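Local coordinates for transcriptional regulator, MarR family (Methanosarcina mazei, PDB 3S2W), which probably binds DNA and regulates transcription as a two-subunit winged helix-turn-helix protein of the MarR family, at residues M57-E62 and Y106-T111; S69-D72 and D77-T80; E44-G49 and E118-K123. All coordinates share one frame; numbering follows the deposited sequence.

Contact 1. Residues M57-E62 and Y106-T111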
loop_
_atom_site.group_PDB
_atom_site.type_symbol
_atom_site.label_atom_id
_atom_site.label_comp_id
_atom_site.label_asym_id
_atom_site.label_seq_id
_atom_site.Cartn_x
_atom_site.Cartn_y
_atom_site.Cartn_z
HETATM N N MSE A 57 15.510 1.163 1.403
HETATM C CA MSE A 57 15.488 -0.084 2.170
HETATM C C MSE A 57 15.965 -1.274 1.335
HETATM O O MSE A 57 16.601 -2.192 1.848
HETATM C CB MSE A 57 14.085 -0.370 2.751
HETATM C CG MSE A 57 13.639 0.599 3.868
HETATM SE SE MSE A 57 14.877 0.674 5.413
HETATM C CE MSE A 57 14.426 -1.009 6.300
ATOM N N ARG A 58 15.660 -1.254 0.045
ATOM C CA ARG A 58 16.117 -2.301 -0.860
ATOM C C ARG A 58 17.638 -2.275 -1.068
ATOM O O ARG A 58 18.289 -3.318 -1.037
ATOM C CB ARG A 58 15.393 -2.183 -2.201
ATOM C CG ARG A 58 15.605 -3.363 -3.125
ATOM C CD ARG A 58 15.191 -4.652 -2.468
ATOM N NE ARG A 58 15.959 -5.769 -2.996
ATOM C CZ ARG A 58 15.443 -6.772 -3.693
ATOM N NH1 ARG A 58 14.140 -6.822 -3.941
ATOM N NH2 ARG A 58 16.243 -7.732 -4.132
ATOM N N LEU A 59 18.203 -1.085 -1.269
ATOM C CA LEU A 59 19.645 -0.968 -1.416
ATOM C C LEU A 59 20.395 -1.493 -0.194
ATOM O O LEU A 59 21.491 -2.030 -0.341
ATOM C CB LEU A 59 20.049 0.469 -1.718
ATOM C CG LEU A 59 19.612 0.882 -3.108
ATOM C CD1 LEU A 59 19.749 2.386 -3.269
ATOM C CD2 LEU A 59 20.450 0.127 -4.123
ATOM N N TYR A 60 19.817 -1.337 1.001
ATOM C CA TYR A 60 20.421 -1.912 2.218
ATOM C C TYR A 60 20.443 -3.439 2.187
ATOM O O TYR A 60 21.277 -4.057 2.852
ATOM C CB TYR A 60 19.705 -1.466 3.498
ATOM C CG TYR A 60 19.804 0.003 3.771
ATOM C CD1 TYR A 60 21.002 0.672 3.594
ATOM C CD2 TYR A 60 18.695 0.730 4.187
ATOM C CE1 TYR A 60 21.104 2.020 3.833
ATOM C CE2 TYR A 60 18.785 2.089 4.422
ATOM C CZ TYR A 60 19.995 2.724 4.245
ATOM O OH TYR A 60 20.116 4.068 4.472
ATOM N N ARG A 61 19.516 -4.050 1.450
ATOM C CA ARG A 61 19.594 -5.488 1.265
ATOM C C ARG A 61 20.568 -5.826 0.131
ATOM O O ARG A 61 21.492 -6.606 0.308
ATOM C CB ARG A 61 18.221 -6.084 1.001
ATOM C CG ARG A 61 17.628 -6.778 2.214
ATOM C CD ARG A 61 16.252 -7.365 1.899
ATOM N NE ARG A 61 15.285 -6.329 1.537
ATOM C CZ ARG A 61 14.313 -6.489 0.642
ATOM N NH1 ARG A 61 14.176 -7.654 0.009
ATOM N NH2 ARG A 61 13.478 -5.479 0.381
ATOM N N GLU A 62 20.365 -5.216 -1.025
ATOM C CA GLU A 62 21.129 -5.533 -2.218
ATOM C C GLU A 62 21.585 -4.225 -2.844
ATOM O O GLU A 62 20.817 -3.563 -3.546
ATOM C CB GLU A 62 20.240 -6.296 -3.208
ATOM C CG GLU A 62 20.793 -7.625 -3.703
ATOM C CD GLU A 62 21.737 -7.468 -4.884
ATOM O OE1 GLU A 62 22.874 -6.983 -4.682
ATOM O OE2 GLU A 62 21.339 -7.834 -6.014
ATOM N N TYR A 106 21.294 2.069 -15.748
ATOM C CA TYR A 106 22.159 2.455 -14.633
ATOM C C TYR A 106 22.132 1.511 -13.438
ATOM O O TYR A 106 21.109 0.909 -13.146
ATOM C CB TYR A 106 21.833 3.885 -14.163
ATOM C CG TYR A 106 22.250 4.985 -15.117
ATOM C CD1 TYR A 106 23.524 5.522 -15.076
ATOM C CD2 TYR A 106 21.362 5.499 -16.047
ATOM C CE1 TYR A 106 23.913 6.532 -15.945
ATOM C CE2 TYR A 106 21.745 6.518 -16.925
ATOM C CZ TYR A 106 23.020 7.027 -16.865
ATOM O OH TYR A 106 23.407 8.032 -17.725
ATOM N N ARG A 107 23.256 1.408 -12.734
ATOM C CA ARG A 107 23.293 0.720 -11.440
ATOM C C ARG A 107 23.311 1.715 -10.280
ATOM O O ARG A 107 24.032 2.722 -10.320
ATOM C CB ARG A 107 24.523 -0.191 -11.351
ATOM C CG ARG A 107 24.223 -1.646 -11.618
ATOM C CD ARG A 107 25.459 -2.537 -11.627
ATOM N NE ARG A 107 25.033 -3.928 -11.798
ATOM C CZ ARG A 107 24.740 -4.486 -12.973
ATOM N NH1 ARG A 107 24.340 -5.752 -13.033
ATOM N NH2 ARG A 107 24.848 -3.779 -14.094
ATOM N N VAL A 108 22.533 1.450 -9.236
ATOM C CA VAL A 108 22.480 2.410 -8.136
ATOM C C VAL A 108 23.145 1.872 -6.885
ATOM O O VAL A 108 22.999 0.701 -6.540
ATOM C CB VAL A 108 21.048 2.962 -7.857
ATOM C CG1 VAL A 108 20.131 2.700 -9.030
ATOM C CG2 VAL A 108 20.476 2.375 -6.600
ATOM N N PHE A 109 23.908 2.747 -6.236
ATOM C CA PHE A 109 24.723 2.383 -5.100
ATOM C C PHE A 109 24.484 3.368 -3.971
ATOM O O PHE A 109 24.243 4.546 -4.212
ATOM C CB PHE A 109 26.196 2.471 -5.473
ATOM C CG PHE A 109 26.674 1.397 -6.410
ATOM C CD1 PHE A 109 27.308 0.262 -5.914
ATOM C CD2 PHE A 109 26.550 1.542 -7.783
ATOM C CE1 PHE A 109 27.781 -0.736 -6.767
ATOM C CE2 PHE A 109 27.022 0.533 -8.652
ATOM C CZ PHE A 109 27.639 -0.605 -8.134
ATOM N N LEU A 110 24.572 2.900 -2.731
ATOM C CA LEU A 110 24.547 3.801 -1.579
ATOM C C LEU A 110 25.849 4.590 -1.492
ATOM O O LEU A 110 26.933 4.043 -1.727
ATOM C CB LEU A 110 24.326 3.006 -0.293
ATOM C CG LEU A 110 22.932 2.380 -0.173
ATOM C CD1 LEU A 110 22.977 1.139 0.724
ATOM C CD2 LEU A 110 21.873 3.420 0.318
ATOM N N THR A 111 25.749 5.876 -1.180
ATOM C CA THR A 111 26.929 6.653 -0.815
ATOM C C THR A 111 27.237 6.436 0.669
ATOM O O THR A 111 26.492 5.752 1.377
ATOM C CB THR A 111 26.687 8.141 -1.004
ATOM O OG1 THR A 111 25.608 8.536 -0.154
ATOM C CG2 THR A 111 26.326 8.452 -2.458
#
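Leu-110 pushes its isobutyl end into a hollow of helix 53-61 formed by the CB and backbone carbonyl of Leu-59 and the ring of Tyr-60. Its CG lies 3.8 Å from Leu-59 CB. The branch carrying CD1 goes deeper, reaching 3.7 Å from Leu-59 O and 3.5 Å from CD1 of the Tyr-60 ring, which it meets obliquely. The CD2 branch follows at 3.9 Å from Tyr-60 CE1. Tyr-60 starts out away from the strand, but with its CG anti to the carbonyl carbon (chi1 -65°) the ring swings back and crosses the leucine at about a right angle. Its hydroxyl is held by the backbone oxygen of Gly-114 in helix 112-133. Segments 57-61 and 106-110 also run almost perpendicular, at 87° with their axes 8.7 Å apart. Here a helix of the winged helix-turn-helix fold backs onto the strand that pairs with 94-98 in the wing. Two residues earlier the strand again supplies the bump: a single methyl, Val-108 CG2, enters the fork of Leu-59, close to both CD1 and CD2. The approach is very short and the valine torsion nearly eclipsed, so the exact fit is doubtful; the side chains that meet are apolar. Ile-65 and Val-94 from the flanking strands also pack on Leu-59, while Leu-70 packs on Val-108. With an alanine here in place of Leu-110, both branches would be gone, which would probably open a gap between Leu-59 CB and the Tyr-60 ring and deprive that ring of its support from the strand.

Contact 2. Residues S69-D72 and D77-T80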
loop_
_atom_site.group_PDB
_atom_site.type_symbol
_atom_site.label_atom_id
_atom_site.label_comp_id
_atom_site.label_asym_id
_atom_site.label_seq_id
_atom_site.Cartn_x
_atom_site.Cartn_y
_atom_site.Cartn_z
ATOM N N SER A 69 15.926 -3.238 -12.429
ATOM C CA SER A 69 15.664 -4.292 -11.452
ATOM C C SER A 69 14.915 -3.715 -10.242
ATOM O O SER A 69 13.926 -4.277 -9.794
ATOM C CB SER A 69 16.962 -4.988 -10.996
ATOM O OG SER A 69 17.767 -5.403 -12.090
ATOM N N LEU A 70 15.377 -2.588 -9.712
ATOM C CA LEU A 70 14.693 -1.967 -8.579
ATOM C C LEU A 70 13.231 -1.768 -8.916
ATOM O O LEU A 70 12.350 -2.050 -8.112
ATOM C CB LEU A 70 15.319 -0.623 -8.238
ATOM C CG LEU A 70 16.495 -0.692 -7.287
ATOM C CD1 LEU A 70 17.052 0.690 -7.134
ATOM C CD2 LEU A 70 16.022 -1.233 -5.970
ATOM N N SER A 71 12.985 -1.278 -10.118
ATOM C CA SER A 71 11.627 -1.052 -10.594
ATOM C C SER A 71 10.776 -2.338 -10.601
ATOM O O SER A 71 9.660 -2.354 -10.073
ATOM C CB SER A 71 11.661 -0.429 -11.992
ATOM O OG SER A 71 10.381 0.034 -12.361
ATOM N N ASP A 72 11.309 -3.406 -11.196
ATOM C CA ASP A 72 10.579 -4.670 -11.316
ATOM C C ASP A 72 10.347 -5.375 -9.976
ATOM O O ASP A 72 9.287 -5.946 -9.765
ATOM C CB ASP A 72 11.293 -5.633 -12.277
ATOM C CG ASP A 72 11.465 -5.055 -13.675
ATOM O OD1 ASP A 72 10.621 -4.233 -14.105
ATOM O OD2 ASP A 72 12.450 -5.425 -14.351
ATOM N N ASP A 77 6.599 1.827 -10.934
ATOM C CA ASP A 77 6.839 2.109 -12.363
ATOM C C ASP A 77 8.131 2.884 -12.634
ATOM O O ASP A 77 8.694 3.519 -11.739
ATOM C CB ASP A 77 5.627 2.763 -13.055
ATOM C CG ASP A 77 5.232 4.109 -12.445
ATOM O OD1 ASP A 77 5.815 5.142 -12.834
ATOM O OD2 ASP A 77 4.313 4.147 -11.597
ATOM N N LYS A 78 8.591 2.812 -13.878
ATOM C CA LYS A 78 9.870 3.378 -14.281
ATOM C C LYS A 78 9.956 4.869 -14.018
ATOM O O LYS A 78 11.002 5.366 -13.623
ATOM C CB LYS A 78 10.141 3.099 -15.766
ATOM C CG LYS A 78 9.849 1.655 -16.187
ATOM C CD LYS A 78 10.611 0.625 -15.342
ATOM C CE LYS A 78 10.104 -0.802 -15.593
ATOM N NZ LYS A 78 11.215 -1.813 -15.672
ATOM N N GLY A 79 8.853 5.574 -14.239
ATOM C CA GLY A 79 8.817 7.018 -14.093
ATOM C C GLY A 79 8.763 7.447 -12.644
ATOM O O GLY A 79 9.348 8.456 -12.271
ATOM N N THR A 80 8.056 6.680 -11.821
ATOM C CA THR A 80 8.064 6.905 -10.383
ATOM C C THR A 80 9.449 6.550 -9.814
ATOM O O THR A 80 10.025 7.306 -9.021
ATOM C CB THR A 80 6.942 6.097 -9.681
ATOM O OG1 THR A 80 5.675 6.493 -10.216
ATOM C CG2 THR A 80 6.943 6.342 -8.182
#
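Ser-71 is the first residue of 69-72 to meet 77-80, and it does so with both its CB and its hydroxyl. Its OG stands anti to the backbone N (chi1 -169°), a setting that turns the hydroxyl toward the start of the next helix. There OG makes a hydrogen bond with the backbone oxygen of Ile-76, in the turn just before Asp-77, so a buried polar atom is satisfied by the connecting loop. Ser-71 OG also lies 3.6 Å from Asp-77 C. The methylene chain of Lys-78 flanks the hydroxyl, its CD coming nearer to Ser-71 OG than normal packing allows, so the exact spacing there is doubtful. The lysine also packs on the carbon of the serine, its CD being 3.7 Å from Ser-71 CB. These two helices, 67-74 and 78-90, form the helix-turn-helix of the MarR fold, in which the second helix is, by analogy with relatives, probably the one that reads DNA. Asp-72, next in sequence, starts out away from 77-80, yet its carboxylate returns to meet the ammonium group of Lys-78. The lysine chain, bent at chi2 and chi4, passes over Ser-71 to get there. Lys-78 NZ donates to Asp-72 OD1 at 2.9 Å in a salt bridge, approaching on the syn side but 32° out of the carboxylate plane. A long, weak ion pair with Glu-68 adds a second acidic neighbour for NZ. Across the turn, Asp-77 is the N-cap of helix 78-90: its OD1, approached from above the carboxylate plane, accepts from Thr-80 N at 2.9 Å.

Contact 3. Residues E44-G49 and E118-K123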
loop_
_atom_site.group_PDB
_atom_site.type_symbol
_atom_site.label_atom_id
_atom_site.label_comp_id
_atom_site.label_asym_id
_atom_site.label_seq_id
_atom_site.Cartn_x
_atom_site.Cartn_y
_atom_site.Cartn_z
ATOM N N GLU A 44 11.244 12.843 7.216
ATOM C CA GLU A 44 11.379 14.254 6.835
ATOM C C GLU A 44 12.715 14.855 7.279
ATOM O O GLU A 44 13.372 15.510 6.490
ATOM C CB GLU A 44 10.272 15.078 7.455
ATOM C CG GLU A 44 9.278 15.741 6.526
ATOM C CD GLU A 44 7.991 16.125 7.280
ATOM O OE1 GLU A 44 8.014 17.076 8.106
ATOM O OE2 GLU A 44 6.960 15.441 7.076
ATOM N N PRO A 45 13.104 14.651 8.553
ATOM C CA PRO A 45 14.315 15.329 9.030
ATOM C C PRO A 45 15.556 14.989 8.215
ATOM O O PRO A 45 16.517 15.746 8.262
ATOM C CB PRO A 45 14.451 14.834 10.471
ATOM C CG PRO A 45 13.020 14.546 10.893
ATOM C CD PRO A 45 12.337 14.033 9.653
ATOM N N TYR A 46 15.524 13.886 7.472
ATOM C CA TYR A 46 16.619 13.520 6.570
ATOM C C TYR A 46 16.355 14.025 5.160
ATOM O O TYR A 46 17.092 13.712 4.232
ATOM C CB TYR A 46 16.841 12.004 6.551
ATOM C CG TYR A 46 16.913 11.410 7.934
ATOM C CD1 TYR A 46 15.783 10.863 8.546
ATOM C CD2 TYR A 46 18.095 11.420 8.642
ATOM C CE1 TYR A 46 15.844 10.342 9.826
ATOM C CE2 TYR A 46 18.169 10.897 9.918
ATOM C CZ TYR A 46 17.045 10.365 10.509
ATOM O OH TYR A 46 17.155 9.853 11.782
ATOM N N GLY A 47 15.301 14.808 5.000
ATOM C CA GLY A 47 14.931 15.329 3.699
ATOM C C GLY A 47 14.557 14.238 2.715
ATOM O O GLY A 47 14.912 14.311 1.547
ATOM N N ILE A 48 13.828 13.234 3.189
ATOM C CA ILE A 48 13.481 12.065 2.378
ATOM C C ILE A 48 11.964 11.867 2.376
ATOM O O ILE A 48 11.336 11.849 3.428
ATOM C CB ILE A 48 14.139 10.788 2.957
ATOM C CG1 ILE A 48 15.647 10.949 3.024
ATOM C CG2 ILE A 48 13.887 9.591 2.100
ATOM C CD1 ILE A 48 16.328 9.749 3.643
ATOM N N GLY A 49 11.379 11.726 1.198
ATOM C CA GLY A 49 9.972 11.418 1.096
ATOM C C GLY A 49 9.718 9.929 1.288
ATOM O O GLY A 49 10.598 9.096 1.035
ATOM N N GLU A 118 21.416 3.988 7.641
ATOM C CA GLU A 118 20.745 2.694 7.812
ATOM C C GLU A 118 20.210 2.354 9.207
ATOM O O GLU A 118 19.097 1.868 9.322
ATOM C CB GLU A 118 21.638 1.554 7.301
ATOM C CG GLU A 118 20.904 0.260 7.111
ATOM C CD GLU A 118 21.834 -0.907 6.776
ATOM O OE1 GLU A 118 21.359 -2.054 6.820
ATOM O OE2 GLU A 118 23.034 -0.695 6.479
ATOM N N PRO A 119 21.010 2.578 10.268
ATOM C CA PRO A 119 20.517 2.324 11.628
ATOM C C PRO A 119 19.262 3.140 11.922
ATOM O O PRO A 119 18.355 2.671 12.619
ATOM C CB PRO A 119 21.662 2.832 12.524
ATOM C CG PRO A 119 22.868 2.772 11.672
ATOM C CD PRO A 119 22.408 3.047 10.265
ATOM N N ASP A 120 19.218 4.359 11.398
ATOM C CA ASP A 120 18.071 5.240 11.609
ATOM C C ASP A 120 16.824 4.734 10.847
ATOM O O ASP A 120 15.732 4.671 11.403
ATOM C CB ASP A 120 18.411 6.674 11.197
ATOM C CG ASP A 120 19.727 7.176 11.814
ATOM O OD1 ASP A 120 20.823 6.828 11.279
ATOM O OD2 ASP A 120 19.654 7.929 12.822
HETATM N N MSE A 121 17.005 4.362 9.583
HETATM C CA MSE A 121 15.922 3.827 8.778
HETATM C C MSE A 121 15.376 2.525 9.372
HETATM O O MSE A 121 14.165 2.361 9.547
HETATM C CB MSE A 121 16.421 3.570 7.365
HETATM C CG MSE A 121 16.971 4.806 6.670
HETATM SE SE MSE A 121 15.633 6.227 6.486
HETATM C CE MSE A 121 16.028 7.251 8.093
ATOM N N LYS A 122 16.259 1.589 9.692
ATOM C CA LYS A 122 15.775 0.322 10.208
ATOM C C LYS A 122 15.044 0.490 11.540
ATOM O O LYS A 122 14.088 -0.254 11.843
ATOM C CB LYS A 122 16.894 -0.723 10.259
ATOM C CG LYS A 122 17.150 -1.394 8.876
ATOM C CD LYS A 122 18.232 -2.482 8.932
ATOM C CE LYS A 122 18.384 -3.210 7.588
ATOM N NZ LYS A 122 19.631 -4.052 7.505
ATOM N N LYS A 123 15.470 1.489 12.317
ATOM C CA LYS A 123 14.846 1.781 13.610
ATOM C C LYS A 123 13.449 2.395 13.458
ATOM O O LYS A 123 12.528 2.084 14.222
ATOM C CB LYS A 123 15.716 2.730 14.432
ATOM C CG LYS A 123 15.128 3.050 15.786
ATOM C CD LYS A 123 15.753 4.305 16.362
ATOM C CE LYS A 123 15.374 4.541 17.832
ATOM N NZ LYS A 123 15.901 5.860 18.329
#
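Tyr-46 turns one face of its ring to Met-121, a selenomethionine, and its hydroxyl end to Asp-120. The methyl CE of Met-121 stands over that face 3.9 Å from the ring centroid and 28° off the ring normal, a CH-pi contact. It is displaced toward one side of the ring, where it lies 3.5 Å from Tyr-46 CE1. The selenomethionine and the tyrosine lie alongside, pointing opposite ways, and the bends of Met-121 at chi2 and chi3 curl its tip back onto the ring. Asp-120 comes across the tyrosine at about a right angle, its carboxylate plane turned 60° from the ring plane. Its CB packs obliquely by the ring, 3.5 Å from Tyr-46 OH, and its OD2 lies 3.3 Å from the same hydroxyl. Tyr-46 belongs to the short 3-10 segment after helix 23-43, and its backbone oxygen accepts a hydrogen bond from the hydroxyl of Tyr-93. Ile-43 and Phe-53 also pack on Met-121, so the loop and its two flanking helices gather against helix 112-133. In MarR proteins this long helix leads from the winged-helix domain into the dimerisation region; Lys-122, next to Met-121 in sequence, packs on Glu-22 of the second subunit. The tyrosine thus meets the helix with two chemistries, an apolar methyl over its face and a carboxylate by its hydroxyl. An acidic neighbour at that distance would be likely to disfavour ionisation of the phenol.

How the contacts relate
From the N terminus, 44-49 comes first, in the loop after helix 23-43, and waits until 118-123 on helix 112-133 closes contact 3, the widest loop. Within it, 57-62 on helix 53-61 opens contact 1, which strand 106-110 closes. Innermost is contact 2, a short loop between 69-72 and 77-80 across the turn of the helix-turn-helix. The three nest and none cross. Contacts 1 and 2 touch where Arg-58 and Val-108 pack on Leu-70; contacts 1 and 3 touch where Met-57 and Tyr-60 meet helix 112-133. Contacts 2 and 3 stay about 10 Å apart at their nearest atoms, bridged by helix 53-61.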